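Local coordinates for protein alpha-L-rhamnosidase (Klebsiella oxytoca, PDB 4XHC) that probably hydrolyses terminal alpha-L-rhamnosyl groups from rhamnosides as a two-domain enzyme of glycoside hydrolase family 78, and binds rhamnose, at residues A275-E280 with D293-D298; L266-L271 with M322-E327; E327-A332 with R388-L393. All blocks are in the same frame, centred on the assembly; numbering follows the deposited sequence.

All three contacts lie in the six-hairpin glycosidase region, on the same side of the chain's centre. Contacts 1 and 2 both use helix 264-276, with centres about 17 Å apart; contact 2 takes the body of the helix, and contact 1 its C-terminal end and the strand that follows. Both segments of contact 1 fall between those of contact 2 along the chain, and contact 3 opens where contact 2 closes, sharing E327. Contacts 2 and 3, centres about 13 Å apart, use successive turns of helix 322-340. L271 against L328, and A275 against L328 and T331, link this helical packing to the helix end from which contact 1 departs.

Contact 1. Residues A275-E280 with D293-D298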
ATOM      1  N   ALA A 275     -14.062  -2.114 -34.120  1.00 54.25           N
ATOM      2  CA  ALA A 275     -15.301  -2.050 -34.890  1.00 55.49           C
ATOM      3  C   ALA A 275     -16.567  -2.124 -34.022  1.00 56.97           C
ATOM      4  O   ALA A 275     -17.625  -1.633 -34.420  1.00 56.98           O
ATOM      5  CB  ALA A 275     -15.322  -3.165 -35.928  1.00 56.78           C
ATOM      6  N   GLY A 276     -16.456  -2.751 -32.853  1.00 57.63           N
ATOM      7  CA  GLY A 276     -17.611  -3.077 -32.011  1.00 59.37           C
ATOM      8  C   GLY A 276     -18.146  -1.956 -31.138  1.00 58.79           C
ATOM      9  O   GLY A 276     -19.260  -2.052 -30.613  1.00 59.20           O
ATOM     10  N   HIS A 277     -17.347  -0.912 -30.949  1.00 56.85           N
ATOM     11  CA  HIS A 277     -17.780   0.232 -30.166  1.00 57.84           C
ATOM     12  C   HIS A 277     -17.164   1.488 -30.748  1.00 56.37           C
ATOM     13  O   HIS A 277     -15.974   1.747 -30.574  1.00 54.65           O
ATOM     14  CB  HIS A 277     -17.395   0.045 -28.696  1.00 58.57           C
ATOM     15  CG  HIS A 277     -18.060   1.011 -27.762  1.00 59.69           C
ATOM     16  ND1 HIS A 277     -17.542   1.319 -26.526  1.00 59.33           N
ATOM     17  CD2 HIS A 277     -19.193   1.739 -27.885  1.00 61.01           C
ATOM     18  CE1 HIS A 277     -18.324   2.195 -25.925  1.00 59.85           C
ATOM     19  NE2 HIS A 277     -19.333   2.467 -26.729  1.00 61.38           N
ATOM     20  N   THR A 278     -17.992   2.247 -31.460  1.00 57.78           N
ATOM     21  CA  THR A 278     -17.547   3.400 -32.237  1.00 58.78           C
ATOM     22  C   THR A 278     -18.252   4.672 -31.808  1.00 59.78           C
ATOM     23  O   THR A 278     -19.160   4.641 -30.965  1.00 60.62           O
ATOM     24  CB  THR A 278     -17.852   3.209 -33.741  1.00 60.41           C
ATOM     25  OG1 THR A 278     -19.266   3.298 -33.977  1.00 61.69           O
ATOM     26  CG2 THR A 278     -17.346   1.855 -34.226  1.00 60.66           C
ATOM     27  N   ARG A 279     -17.822   5.792 -32.388  1.00 58.32           N
ATOM     28  CA  ARG A 279     -18.552   7.042 -32.250  1.00 59.67           C
ATOM     29  C   ARG A 279     -19.844   6.851 -33.025  1.00 62.46           C
ATOM     30  O   ARG A 279     -19.901   6.001 -33.906  1.00 64.29           O
ATOM     31  CB  ARG A 279     -17.736   8.213 -32.791  1.00 57.79           C
ATOM     32  CG  ARG A 279     -18.208   9.569 -32.280  1.00 59.15           C
ATOM     33  CD  ARG A 279     -17.182  10.663 -32.520  1.00 57.56           C
ATOM     34  NE  ARG A 279     -17.043  10.949 -33.941  1.00 58.38           N
ATOM     35  CZ  ARG A 279     -16.145  11.774 -34.469  1.00 57.11           C
ATOM     36  NH1 ARG A 279     -15.273  12.419 -33.706  1.00 55.13           N
ATOM     37  NH2 ARG A 279     -16.119  11.944 -35.778  1.00 57.38           N
ATOM     38  N   GLU A 280     -20.879   7.615 -32.702  1.00 64.82           N
ATOM     39  CA  GLU A 280     -22.205   7.362 -33.272  1.00 68.45           C
ATOM     40  C   GLU A 280     -22.235   7.579 -34.783  1.00 68.00           C
ATOM     41  O   GLU A 280     -22.988   6.916 -35.479  1.00 67.93           O
ATOM     42  CB  GLU A 280     -23.291   8.182 -32.550  1.00 73.95           C
ATOM     43  CG  GLU A 280     -24.086   9.171 -33.402  1.00 78.25           C
ATOM     44  CD  GLU A 280     -25.156   9.914 -32.610  1.00 83.18           C
ATOM     45  OE1 GLU A 280     -26.038   9.247 -32.019  1.00 83.54           O
ATOM     46  OE2 GLU A 280     -25.115  11.173 -32.584  1.00 85.30           O
ATOM     47  N   ASP A 293     -15.183  -3.688 -18.760  1.00 67.70           N
ATOM     48  CA  ASP A 293     -15.867  -4.177 -19.946  1.00 68.84           C
ATOM     49  C   ASP A 293     -15.245  -3.447 -21.123  1.00 66.47           C
ATOM     50  O   ASP A 293     -14.339  -2.650 -20.930  1.00 64.72           O
ATOM     51  CB  ASP A 293     -17.363  -3.881 -19.853  1.00 72.48           C
ATOM     52  CG  ASP A 293     -18.203  -4.797 -20.728  1.00 75.31           C
ATOM     53  OD1 ASP A 293     -17.845  -5.011 -21.902  1.00 76.25           O
ATOM     54  OD2 ASP A 293     -19.233  -5.303 -20.243  1.00 79.17           O
ATOM     55  N   VAL A 294     -15.708  -3.721 -22.334  1.00 66.85           N
ATOM     56  CA  VAL A 294     -15.178  -3.054 -23.516  1.00 65.37           C
ATOM     57  C   VAL A 294     -15.722  -1.627 -23.590  1.00 65.84           C
ATOM     58  O   VAL A 294     -16.924  -1.429 -23.774  1.00 67.34           O
ATOM     59  CB  VAL A 294     -15.535  -3.819 -24.806  1.00 64.40           C
ATOM     60  CG1 VAL A 294     -15.048  -3.054 -26.033  1.00 63.03           C
ATOM     61  CG2 VAL A 294     -14.940  -5.218 -24.777  1.00 64.28           C
ATOM     62  N   ILE A 295     -14.839  -0.642 -23.414  1.00 63.17           N
ATOM     63  CA  ILE A 295     -15.190   0.762 -23.620  1.00 62.59           C
ATOM     64  C   ILE A 295     -14.159   1.381 -24.546  1.00 60.48           C
ATOM     65  O   ILE A 295     -12.960   1.308 -24.285  1.00 61.50           O
ATOM     66  CB  ILE A 295     -15.223   1.602 -22.319  1.00 63.78           C
ATOM     67  CG1 ILE A 295     -16.042   0.916 -21.216  1.00 68.03           C
ATOM     68  CG2 ILE A 295     -15.805   2.987 -22.589  1.00 63.35           C
ATOM     69  CD1 ILE A 295     -15.212   0.426 -20.042  1.00 67.95           C
ATOM     70  N   ALA A 296     -14.632   2.026 -25.603  1.00 57.67           N
ATOM     71  CA  ALA A 296     -13.771   2.677 -26.565  1.00 53.85           C
ATOM     72  C   ALA A 296     -13.574   4.104 -26.090  1.00 51.51           C
ATOM     73  O   ALA A 296     -14.492   4.733 -25.551  1.00 50.57           O
ATOM     74  CB  ALA A 296     -14.408   2.653 -27.941  1.00 54.44           C
ATOM     75  N   ASP A 297     -12.371   4.616 -26.280  1.00 49.85           N
ATOM     76  CA  ASP A 297     -12.022   5.904 -25.714  1.00 50.98           C
ATOM     77  C   ASP A 297     -12.749   7.008 -26.458  1.00 51.37           C
ATOM     78  O   ASP A 297     -13.195   6.806 -27.587  1.00 55.89           O
ATOM     79  CB  ASP A 297     -10.503   6.101 -25.773  1.00 50.21           C
ATOM     80  CG  ASP A 297     -10.000   7.179 -24.809  1.00 50.40           C
ATOM     81  OD1 ASP A 297     -10.660   7.465 -23.783  1.00 51.37           O
ATOM     82  OD2 ASP A 297      -8.925   7.744 -25.095  1.00 50.51           O
ATOM     83  N   ASP A 298     -12.876   8.168 -25.821  1.00 52.13           N
ATOM     84  CA  ASP A 298     -13.381   9.371 -26.487  1.00 52.16           C
ATOM     85  C   ASP A 298     -12.249  10.205 -27.130  1.00 50.37           C
ATOM     86  O   ASP A 298     -12.315  11.426 -27.160  1.00 50.94           O
ATOM     87  CB  ASP A 298     -14.213  10.218 -25.516  1.00 54.12           C
ATOM     88  CG  ASP A 298     -13.411  10.722 -24.326  1.00 55.50           C
ATOM     89  OD1 ASP A 298     -12.166  10.598 -24.309  1.00 55.03           O
ATOM     90  OD2 ASP A 298     -14.037  11.262 -23.397  1.00 59.91           O
TER
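The imidazole of H277 reaches across to the backbone of A296, and this one side chain carries nearly the whole contact. Its CG stands anti to the backbone N (chi1 -167°), which carries the ring toward A296, and the ring's rotation about CB-CG turns ND1 to it. A296 N donates to H277 ND1 over 3.1 Å with an N-H...N angle of 154°. The donor lies 32° out of the ring plane, so the bond comes in tilted. I295 takes a different position: its CA sits at the ring edge, near the plane, 3.8 Å from H277 ND1. The A296 methyl faces the histidine stem, its CB 4.0 Å from H277 CB and 3.7 Å from H277 ND1. Because ND1 accepts here, a neutral ring would probably carry its proton on NE2; a sulfate ion, likely from the crystallisation liquor, lies about 3 Å from this side chain.

The two strands do not pair with each other. Strand 277-279 is bonded antiparallel to strand 33-35 near the N-terminus, while 295-296 is an outermost strand, within this chain, of a three-stranded antiparallel sheet that also includes 287-289 and 245-246, the last bearing W246 of the rhamnose pocket. I295 and D297 bond to F289 and N287 on the inner side, whereas the A296 N-H is met by the histidine. H277 thus bridges two small sheets. V294 O, close to the imidazole, is bonded by R35, and M33 packs against both H277 and A296. D298 forms a salt bridge with K186 of the second subunit.

Contact 2. Residues L266-L271 with M322-E327; sequences LVRRCL and MATARE
R268 and T324 meet through a single side-chain hydrogen bond between two neighbouring helices. R268 NE donates to T324 OG1 at 3.0 Å, with a bent N-H...O angle of 137° and the hydroxyl oxygen tilted from the guanidinium plane. The remainder of the guanidinium stands farther back, R268 NH2 lying 3.7 Å from T324 OG1. On the arginine side, CG is anti to the backbone N (chi1 -170°) and the chain stays extended as far as NE, which carries the polar end over the gap although the side chain sets out alongside the facing helix. On the threonine side, OG1 sits beside the backbone N (chi1 -69°), while the CG2 methyl is anti to it.

The hydroxyl has a second partner: T324 OG1 is hydrogen-bonded to OD2 of D321, just before helix 322-340 begins. This carboxylate, outside both segments, is also in a long, weak ion pair with R268 NE, and its negative charge would probably add a little attraction for the guanidinium at the start of helix 322-340. Farther along, E327 OE1 bonds to Y272 OH, and lies 6.1 Å from R268 NH2, a separation at which attraction would be weak. Y315 and L46 pack against R268, whereas L271 packs on F308 and V311 of helix 302-319.

The backbones are closest at R268 and T324, with CA atoms 7.8 Å apart. Helices 264-276 and 322-340 run in the same general direction with helix 302-319 between them in sequence, an order consistent with helices of one layer in the (alpha/alpha)6 barrel of the GH78 catalytic domain.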
ATOM      1  N   LEU A 266      -5.643 -13.158 -32.565  1.00 67.61           N
ATOM      2  CA  LEU A 266      -5.518 -11.980 -31.721  1.00 66.80           C
ATOM      3  C   LEU A 266      -5.635 -10.680 -32.518  1.00 62.68           C
ATOM      4  O   LEU A 266      -6.142  -9.683 -32.015  1.00 59.44           O
ATOM      5  CB  LEU A 266      -4.197 -12.031 -30.942  1.00 69.45           C
ATOM      6  CG  LEU A 266      -4.027 -10.974 -29.849  1.00 69.59           C
ATOM      7  CD1 LEU A 266      -5.145 -11.062 -28.821  1.00 71.08           C
ATOM      8  CD2 LEU A 266      -2.663 -11.105 -29.188  1.00 71.33           C
ATOM      9  N   VAL A 267      -5.160 -10.690 -33.759  1.00 63.11           N
ATOM     10  CA  VAL A 267      -5.328  -9.535 -34.660  1.00 60.28           C
ATOM     11  C   VAL A 267      -6.807  -9.369 -34.991  1.00 59.00           C
ATOM     12  O   VAL A 267      -7.341  -8.267 -35.022  1.00 58.36           O
ATOM     13  CB  VAL A 267      -4.526  -9.695 -35.974  1.00 59.53           C
ATOM     14  CG1 VAL A 267      -4.742  -8.496 -36.886  1.00 57.42           C
ATOM     15  CG2 VAL A 267      -3.042  -9.864 -35.671  1.00 60.43           C
ATOM     16  N   ARG A 268      -7.456 -10.492 -35.231  1.00 61.44           N
ATOM     17  CA  ARG A 268      -8.889 -10.531 -35.493  1.00 62.88           C
ATOM     18  C   ARG A 268      -9.693 -10.000 -34.315  1.00 61.94           C
ATOM     19  O   ARG A 268     -10.622  -9.227 -34.511  1.00 60.24           O
ATOM     20  CB  ARG A 268      -9.304 -11.969 -35.778  1.00 65.32           C
ATOM     21  CG  ARG A 268     -10.709 -12.129 -36.296  1.00 66.34           C
ATOM     22  CD  ARG A 268     -11.002 -13.600 -36.474  1.00 69.38           C
ATOM     23  NE  ARG A 268     -12.381 -13.802 -36.891  1.00 70.75           N
ATOM     24  CZ  ARG A 268     -13.118 -14.857 -36.570  1.00 73.30           C
ATOM     25  NH1 ARG A 268     -12.621 -15.829 -35.807  1.00 73.99           N
ATOM     26  NH2 ARG A 268     -14.366 -14.938 -37.011  1.00 74.88           N
ATOM     27  N   ARG A 269      -9.329 -10.422 -33.100  1.00 62.24           N
ATOM     28  CA  ARG A 269      -9.987  -9.946 -31.879  1.00 61.40           C
ATOM     29  C   ARG A 269      -9.889  -8.421 -31.774  1.00 59.33           C
ATOM     30  O   ARG A 269     -10.859  -7.739 -31.444  1.00 56.63           O
ATOM     31  CB  ARG A 269      -9.366 -10.603 -30.637  1.00 62.58           C
ATOM     32  CG  ARG A 269      -9.744  -9.940 -29.312  1.00 62.39           C
ATOM     33  CD  ARG A 269      -9.283 -10.752 -28.113  1.00 64.09           C
ATOM     34  NE  ARG A 269      -9.163  -9.935 -26.905  1.00 64.11           N
ATOM     35  CZ  ARG A 269     -10.167  -9.614 -26.085  1.00 65.85           C
ATOM     36  NH1 ARG A 269     -11.417 -10.018 -26.311  1.00 67.24           N
ATOM     37  NH2 ARG A 269      -9.917  -8.871 -25.016  1.00 66.11           N
ATOM     38  N   CYS A 270      -8.711  -7.896 -32.082  1.00 59.22           N
ATOM     39  CA  CYS A 270      -8.453  -6.479 -31.917  1.00 59.24           C
ATOM     40  C   CYS A 270      -9.136  -5.664 -33.012  1.00 56.73           C
ATOM     41  O   CYS A 270      -9.597  -4.556 -32.751  1.00 55.18           O
ATOM     42  CB  CYS A 270      -6.942  -6.217 -31.796  1.00 60.96           C
ATOM     43  SG  CYS A 270      -6.257  -6.876 -30.222  1.00 68.82           S
ATOM     44  N   LEU A 271      -9.262  -6.232 -34.209  1.00 56.08           N
ATOM     45  CA  LEU A 271     -10.081  -5.613 -35.263  1.00 55.45           C
ATOM     46  C   LEU A 271     -11.551  -5.494 -34.861  1.00 55.45           C
ATOM     47  O   LEU A 271     -12.167  -4.452 -35.072  1.00 55.76           O
ATOM     48  CB  LEU A 271      -9.980  -6.385 -36.581  1.00 56.71           C
ATOM     49  CG  LEU A 271      -8.793  -6.050 -37.487  1.00 56.97           C
ATOM     50  CD1 LEU A 271      -8.613  -7.126 -38.550  1.00 58.96           C
ATOM     51  CD2 LEU A 271      -8.950  -4.676 -38.127  1.00 55.28           C
ATOM     52  N   MET A 322     -11.574 -14.361 -45.541  1.00 81.78           N
ATOM     53  CA  MET A 322     -12.514 -13.541 -46.313  1.00 80.66           C
ATOM     54  C   MET A 322     -13.778 -13.192 -45.522  1.00 78.15           C
ATOM     55  O   MET A 322     -14.312 -12.093 -45.671  1.00 76.22           O
ATOM     56  CB  MET A 322     -12.891 -14.235 -47.627  1.00 84.81           C
ATOM     57  CG  MET A 322     -11.810 -14.157 -48.693  1.00 86.97           C
ATOM     58  SD  MET A 322     -11.752 -12.562 -49.549  1.00 90.88           S
ATOM     59  CE  MET A 322     -12.778 -12.881 -50.995  1.00 94.00           C
ATOM     60  N   ALA A 323     -14.239 -14.109 -44.671  1.00 77.62           N
ATOM     61  CA  ALA A 323     -15.436 -13.883 -43.848  1.00 76.94           C
ATOM     62  C   ALA A 323     -15.311 -12.630 -42.971  1.00 74.09           C
ATOM     63  O   ALA A 323     -16.224 -11.803 -42.940  1.00 74.20           O
ATOM     64  CB  ALA A 323     -15.724 -15.101 -42.979  1.00 77.92           C
ATOM     65  N   THR A 324     -14.179 -12.496 -42.278  1.00 70.76           N
ATOM     66  CA  THR A 324     -13.947 -11.364 -41.390  1.00 67.24           C
ATOM     67  C   THR A 324     -13.815 -10.086 -42.204  1.00 65.83           C
ATOM     68  O   THR A 324     -14.378  -9.048 -41.848  1.00 65.32           O
ATOM     69  CB  THR A 324     -12.684 -11.565 -40.513  1.00 65.53           C
ATOM     70  OG1 THR A 324     -12.912 -12.616 -39.567  1.00 66.65           O
ATOM     71  CG2 THR A 324     -12.336 -10.299 -39.740  1.00 62.56           C
ATOM     72  N   ALA A 325     -13.070 -10.157 -43.294  1.00 66.61           N
ATOM     73  CA  ALA A 325     -12.821  -8.971 -44.101  1.00 68.03           C
ATOM     74  C   ALA A 325     -14.111  -8.454 -44.723  1.00 70.19           C
ATOM     75  O   ALA A 325     -14.319  -7.248 -44.791  1.00 70.82           O
ATOM     76  CB  ALA A 325     -11.784  -9.260 -45.171  1.00 68.94           C
ATOM     77  N   ARG A 326     -14.973  -9.360 -45.170  1.00 72.59           N
ATOM     78  CA  ARG A 326     -16.282  -8.967 -45.690  1.00 75.97           C
ATOM     79  C   ARG A 326     -17.170  -8.360 -44.604  1.00 73.33           C
ATOM     80  O   ARG A 326     -17.869  -7.394 -44.855  1.00 74.03           O
ATOM     81  CB  ARG A 326     -16.997 -10.163 -46.341  1.00 82.85           C
ATOM     82  CG  ARG A 326     -18.430  -9.887 -46.796  1.00 86.31           C
ATOM     83  CD  ARG A 326     -19.046 -11.106 -47.462  1.00 91.11           C
ATOM     84  NE  ARG A 326     -18.463 -11.339 -48.784  1.00 95.69           N
ATOM     85  CZ  ARG A 326     -17.595 -12.309 -49.108  1.00 97.37           C
ATOM     86  NH1 ARG A 326     -17.165 -13.203 -48.214  1.00 95.40           N
ATOM     87  NH2 ARG A 326     -17.156 -12.383 -50.366  1.00 99.32           N
ATOM     88  N   GLU A 327     -17.158  -8.933 -43.408  1.00 72.40           N
ATOM     89  CA  GLU A 327     -18.011  -8.437 -42.327  1.00 71.41           C
ATOM     90  C   GLU A 327     -17.584  -7.038 -41.862  1.00 68.03           C
ATOM     91  O   GLU A 327     -18.422  -6.187 -41.571  1.00 67.55           O
ATOM     92  CB  GLU A 327     -18.021  -9.429 -41.152  1.00 72.65           C
ATOM     93  CG  GLU A 327     -19.137  -9.167 -40.142  1.00 74.48           C
ATOM     94  CD  GLU A 327     -19.364 -10.310 -39.162  1.00 75.60           C
ATOM     95  OE1 GLU A 327     -18.468 -10.587 -38.329  1.00 75.25           O
ATOM     96  OE2 GLU A 327     -20.462 -10.909 -39.200  1.00 77.08           O
TER

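Contact 3. Residues E327-A332 with R388-L393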
ATOM      1  N   GLU A 327     -17.158  -8.933 -43.408  1.00 72.40           N
ATOM      2  CA  GLU A 327     -18.011  -8.437 -42.327  1.00 71.41           C
ATOM      3  C   GLU A 327     -17.584  -7.038 -41.862  1.00 68.03           C
ATOM      4  O   GLU A 327     -18.422  -6.187 -41.571  1.00 67.55           O
ATOM      5  CB  GLU A 327     -18.021  -9.429 -41.152  1.00 72.65           C
ATOM      6  CG  GLU A 327     -19.137  -9.167 -40.142  1.00 74.48           C
ATOM      7  CD  GLU A 327     -19.364 -10.310 -39.162  1.00 75.60           C
ATOM      8  OE1 GLU A 327     -18.468 -10.587 -38.329  1.00 75.25           O
ATOM      9  OE2 GLU A 327     -20.462 -10.909 -39.200  1.00 77.08           O
ATOM     10  N   LEU A 328     -16.279  -6.796 -41.827  1.00 65.09           N
ATOM     11  CA  LEU A 328     -15.751  -5.545 -41.310  1.00 63.41           C
ATOM     12  C   LEU A 328     -15.485  -4.470 -42.364  1.00 62.18           C
ATOM     13  O   LEU A 328     -15.108  -3.350 -42.009  1.00 60.64           O
ATOM     14  CB  LEU A 328     -14.465  -5.819 -40.517  1.00 63.14           C
ATOM     15  CG  LEU A 328     -14.652  -6.634 -39.230  1.00 63.14           C
ATOM     16  CD1 LEU A 328     -13.350  -6.700 -38.447  1.00 61.49           C
ATOM     17  CD2 LEU A 328     -15.758  -6.053 -38.361  1.00 63.51           C
ATOM     18  N   TRP A 329     -15.672  -4.799 -43.641  1.00 62.76           N
ATOM     19  CA  TRP A 329     -15.450  -3.836 -44.723  1.00 60.98           C
ATOM     20  C   TRP A 329     -16.246  -2.530 -44.538  1.00 59.47           C
ATOM     21  O   TRP A 329     -15.679  -1.452 -44.675  1.00 58.43           O
ATOM     22  CB  TRP A 329     -15.722  -4.481 -46.089  1.00 64.35           C
ATOM     23  CG  TRP A 329     -16.016  -3.505 -47.198  1.00 65.94           C
ATOM     24  CD1 TRP A 329     -17.179  -3.392 -47.898  1.00 67.70           C
ATOM     25  CD2 TRP A 329     -15.130  -2.508 -47.724  1.00 64.71           C
ATOM     26  NE1 TRP A 329     -17.074  -2.386 -48.824  1.00 68.34           N
ATOM     27  CE2 TRP A 329     -15.827  -1.828 -48.738  1.00 66.15           C
ATOM     28  CE3 TRP A 329     -13.819  -2.121 -47.427  1.00 63.59           C
ATOM     29  CZ2 TRP A 329     -15.258  -0.788 -49.467  1.00 66.16           C
ATOM     30  CZ3 TRP A 329     -13.256  -1.082 -48.145  1.00 63.83           C
ATOM     31  CH2 TRP A 329     -13.976  -0.427 -49.155  1.00 64.89           C
ATOM     32  N   PRO A 330     -17.554  -2.616 -44.231  1.00 60.06           N
ATOM     33  CA  PRO A 330     -18.297  -1.375 -43.976  1.00 58.97           C
ATOM     34  C   PRO A 330     -17.663  -0.453 -42.938  1.00 56.69           C
ATOM     35  O   PRO A 330     -17.693   0.761 -43.115  1.00 56.64           O
ATOM     36  CB  PRO A 330     -19.664  -1.879 -43.505  1.00 61.20           C
ATOM     37  CG  PRO A 330     -19.837  -3.189 -44.206  1.00 62.40           C
ATOM     38  CD  PRO A 330     -18.457  -3.784 -44.337  1.00 61.75           C
ATOM     39  N   THR A 331     -17.090  -1.006 -41.871  1.00 56.35           N
ATOM     40  CA  THR A 331     -16.368  -0.183 -40.897  1.00 54.63           C
ATOM     41  C   THR A 331     -15.186   0.539 -41.585  1.00 54.43           C
ATOM     42  O   THR A 331     -15.018   1.752 -41.432  1.00 52.91           O
ATOM     43  CB  THR A 331     -15.877  -1.006 -39.669  1.00 54.34           C
ATOM     44  OG1 THR A 331     -16.994  -1.499 -38.924  1.00 54.64           O
ATOM     45  CG2 THR A 331     -15.049  -0.156 -38.717  1.00 53.07           C
ATOM     46  N   ALA A 332     -14.389  -0.207 -42.356  1.00 55.57           N
ATOM     47  CA  ALA A 332     -13.242   0.360 -43.080  1.00 54.42           C
ATOM     48  C   ALA A 332     -13.678   1.459 -44.031  1.00 56.65           C
ATOM     49  O   ALA A 332     -13.122   2.559 -44.008  1.00 57.74           O
ATOM     50  CB  ALA A 332     -12.508  -0.721 -43.852  1.00 54.77           C
ATOM     51  N   ARG A 388     -12.679  -6.373 -54.177  1.00 78.26           N
ATOM     52  CA  ARG A 388     -13.267  -7.657 -53.758  1.00 78.91           C
ATOM     53  C   ARG A 388     -14.706  -7.562 -53.256  1.00 78.26           C
ATOM     54  O   ARG A 388     -15.524  -8.400 -53.593  1.00 81.31           O
ATOM     55  CB  ARG A 388     -12.447  -8.287 -52.635  1.00 79.51           C
ATOM     56  CG  ARG A 388     -10.991  -8.541 -52.963  1.00 80.49           C
ATOM     57  CD  ARG A 388     -10.240  -8.914 -51.691  1.00 80.54           C
ATOM     58  NE  ARG A 388      -8.864  -9.320 -51.962  1.00 81.13           N
ATOM     59  CZ  ARG A 388      -8.508 -10.483 -52.506  1.00 83.62           C
ATOM     60  NH1 ARG A 388      -9.425 -11.388 -52.854  1.00 85.64           N
ATOM     61  NH2 ARG A 388      -7.221 -10.738 -52.709  1.00 83.61           N
ATOM     62  N   PHE A 389     -15.007  -6.569 -52.424  1.00 76.02           N
ATOM     63  CA  PHE A 389     -16.292  -6.520 -51.713  1.00 74.79           C
ATOM     64  C   PHE A 389     -17.293  -5.475 -52.212  1.00 75.58           C
ATOM     65  O   PHE A 389     -18.465  -5.536 -51.843  1.00 75.59           O
ATOM     66  CB  PHE A 389     -16.038  -6.298 -50.225  1.00 72.29           C
ATOM     67  CG  PHE A 389     -15.051  -7.262 -49.633  1.00 70.72           C
ATOM     68  CD1 PHE A 389     -15.291  -8.627 -49.668  1.00 72.34           C
ATOM     69  CD2 PHE A 389     -13.889  -6.804 -49.038  1.00 67.82           C
ATOM     70  CE1 PHE A 389     -14.386  -9.517 -49.122  1.00 71.98           C
ATOM     71  CE2 PHE A 389     -12.979  -7.690 -48.488  1.00 67.59           C
ATOM     72  CZ  PHE A 389     -13.227  -9.049 -48.529  1.00 70.00           C
ATOM     73  N   GLU A 390     -16.846  -4.531 -53.043  1.00 75.65           N
ATOM     74  CA  GLU A 390     -17.721  -3.477 -53.583  1.00 76.32           C
ATOM     75  C   GLU A 390     -17.104  -2.845 -54.851  1.00 76.83           C
ATOM     76  O   GLU A 390     -16.683  -1.689 -54.828  1.00 75.29           O
ATOM     77  CB  GLU A 390     -17.993  -2.417 -52.498  1.00 73.43           C
ATOM     78  CG  GLU A 390     -19.236  -1.561 -52.733  1.00 74.78           C
ATOM     79  CD  GLU A 390     -19.569  -0.644 -51.564  1.00 73.35           C
ATOM     80  OE1 GLU A 390     -19.194  -0.959 -50.421  1.00 73.25           O
ATOM     81  OE2 GLU A 390     -20.201   0.408 -51.770  1.00 73.65           O
ATOM     82  N   PRO A 391     -17.049  -3.609 -55.965  1.00 78.32           N
ATOM     83  CA  PRO A 391     -16.293  -3.206 -57.170  1.00 78.39           C
ATOM     84  C   PRO A 391     -16.691  -1.846 -57.730  1.00 79.21           C
ATOM     85  O   PRO A 391     -15.842  -1.115 -58.243  1.00 77.00           O
ATOM     86  CB  PRO A 391     -16.631  -4.297 -58.186  1.00 81.03           C
ATOM     87  CG  PRO A 391     -17.110  -5.451 -57.387  1.00 81.80           C
ATOM     88  CD  PRO A 391     -17.760  -4.881 -56.164  1.00 80.06           C
ATOM     89  N   GLU A 392     -17.974  -1.521 -57.618  1.00 82.43           N
ATOM     90  CA  GLU A 392     -18.522  -0.286 -58.179  1.00 85.28           C
ATOM     91  C   GLU A 392     -17.951   0.981 -57.528  1.00 82.03           C
ATOM     92  O   GLU A 392     -17.795   2.022 -58.168  1.00 81.12           O
ATOM     93  CB  GLU A 392     -20.054  -0.321 -58.069  1.00 88.11           C
ATOM     94  CG  GLU A 392     -20.781   0.542 -59.100  1.00 92.01           C
ATOM     95  CD  GLU A 392     -20.463   0.104 -60.517  1.00 95.23           C
ATOM     96  OE1 GLU A 392     -21.201  -0.770 -61.022  1.00 97.86           O
ATOM     97  OE2 GLU A 392     -19.465   0.601 -61.106  1.00 94.51           O
ATOM     98  N   LEU A 393     -17.618   0.867 -56.254  1.00 80.57           N
ATOM     99  CA  LEU A 393     -17.047   1.966 -55.491  1.00 79.04           C
ATOM    100  C   LEU A 393     -15.566   2.200 -55.821  1.00 76.60           C
ATOM    101  O   LEU A 393     -15.075   3.328 -55.725  1.00 75.94           O
ATOM    102  CB  LEU A 393     -17.223   1.664 -53.998  1.00 78.45           C
ATOM    103  CG  LEU A 393     -16.777   2.706 -52.980  1.00 77.63           C
ATOM    104  CD1 LEU A 393     -17.420   4.059 -53.256  1.00 79.11           C
ATOM    105  CD2 LEU A 393     -17.120   2.218 -51.584  1.00 77.21           C
TER
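W329 and E390 are brought together by similar first torsions: CG stands anti to the backbone N in both, chi1 159° in the tryptophan and -159° in the glutamate. The indole is thereby thrown out from helix 322-340, and the glutamate, extended beyond CG, brings OE1 to the indole edge. W329 NE1 donates to E390 OE1 over 3.0 Å at an N-H...O angle of 161°. The oxygen lies in the ring plane and is met on its anti side, while the ring and carboxylate planes stand nearly perpendicular. E390 OE1 is shared with R333, which forms a salt bridge to it from the next turn of the tryptophan's helix; the arginine would probably help to hold the carboxylate where the indole N-H finds it.

F389 approaches over a face of the indole. Its CB makes a CH-pi contact with the five-membered ring, 4.2 Å from the centroid and 3.9 Å from W329 CD1. The phenyl ring is set obliquely to the indole, centroids 5.9 Å apart, its CD2 meeting W329 CB, and R388 CB lies over the centre of one of its faces. At the benzo end, L393 CD2 meets the edge of the indole, 4.1 Å from W329 CZ2. The tryptophan is thus touched over a face and at two points of its edge.

E390 is the first residue to leave helical geometry after helix 368-389, in the short connection to helix 391-412. The indole fits against this tight connection from the helix kinked at P330, a setting consistent with the (alpha/alpha)6 barrel of GH78 catalytic domains, in which successive helices are joined by turns and loops.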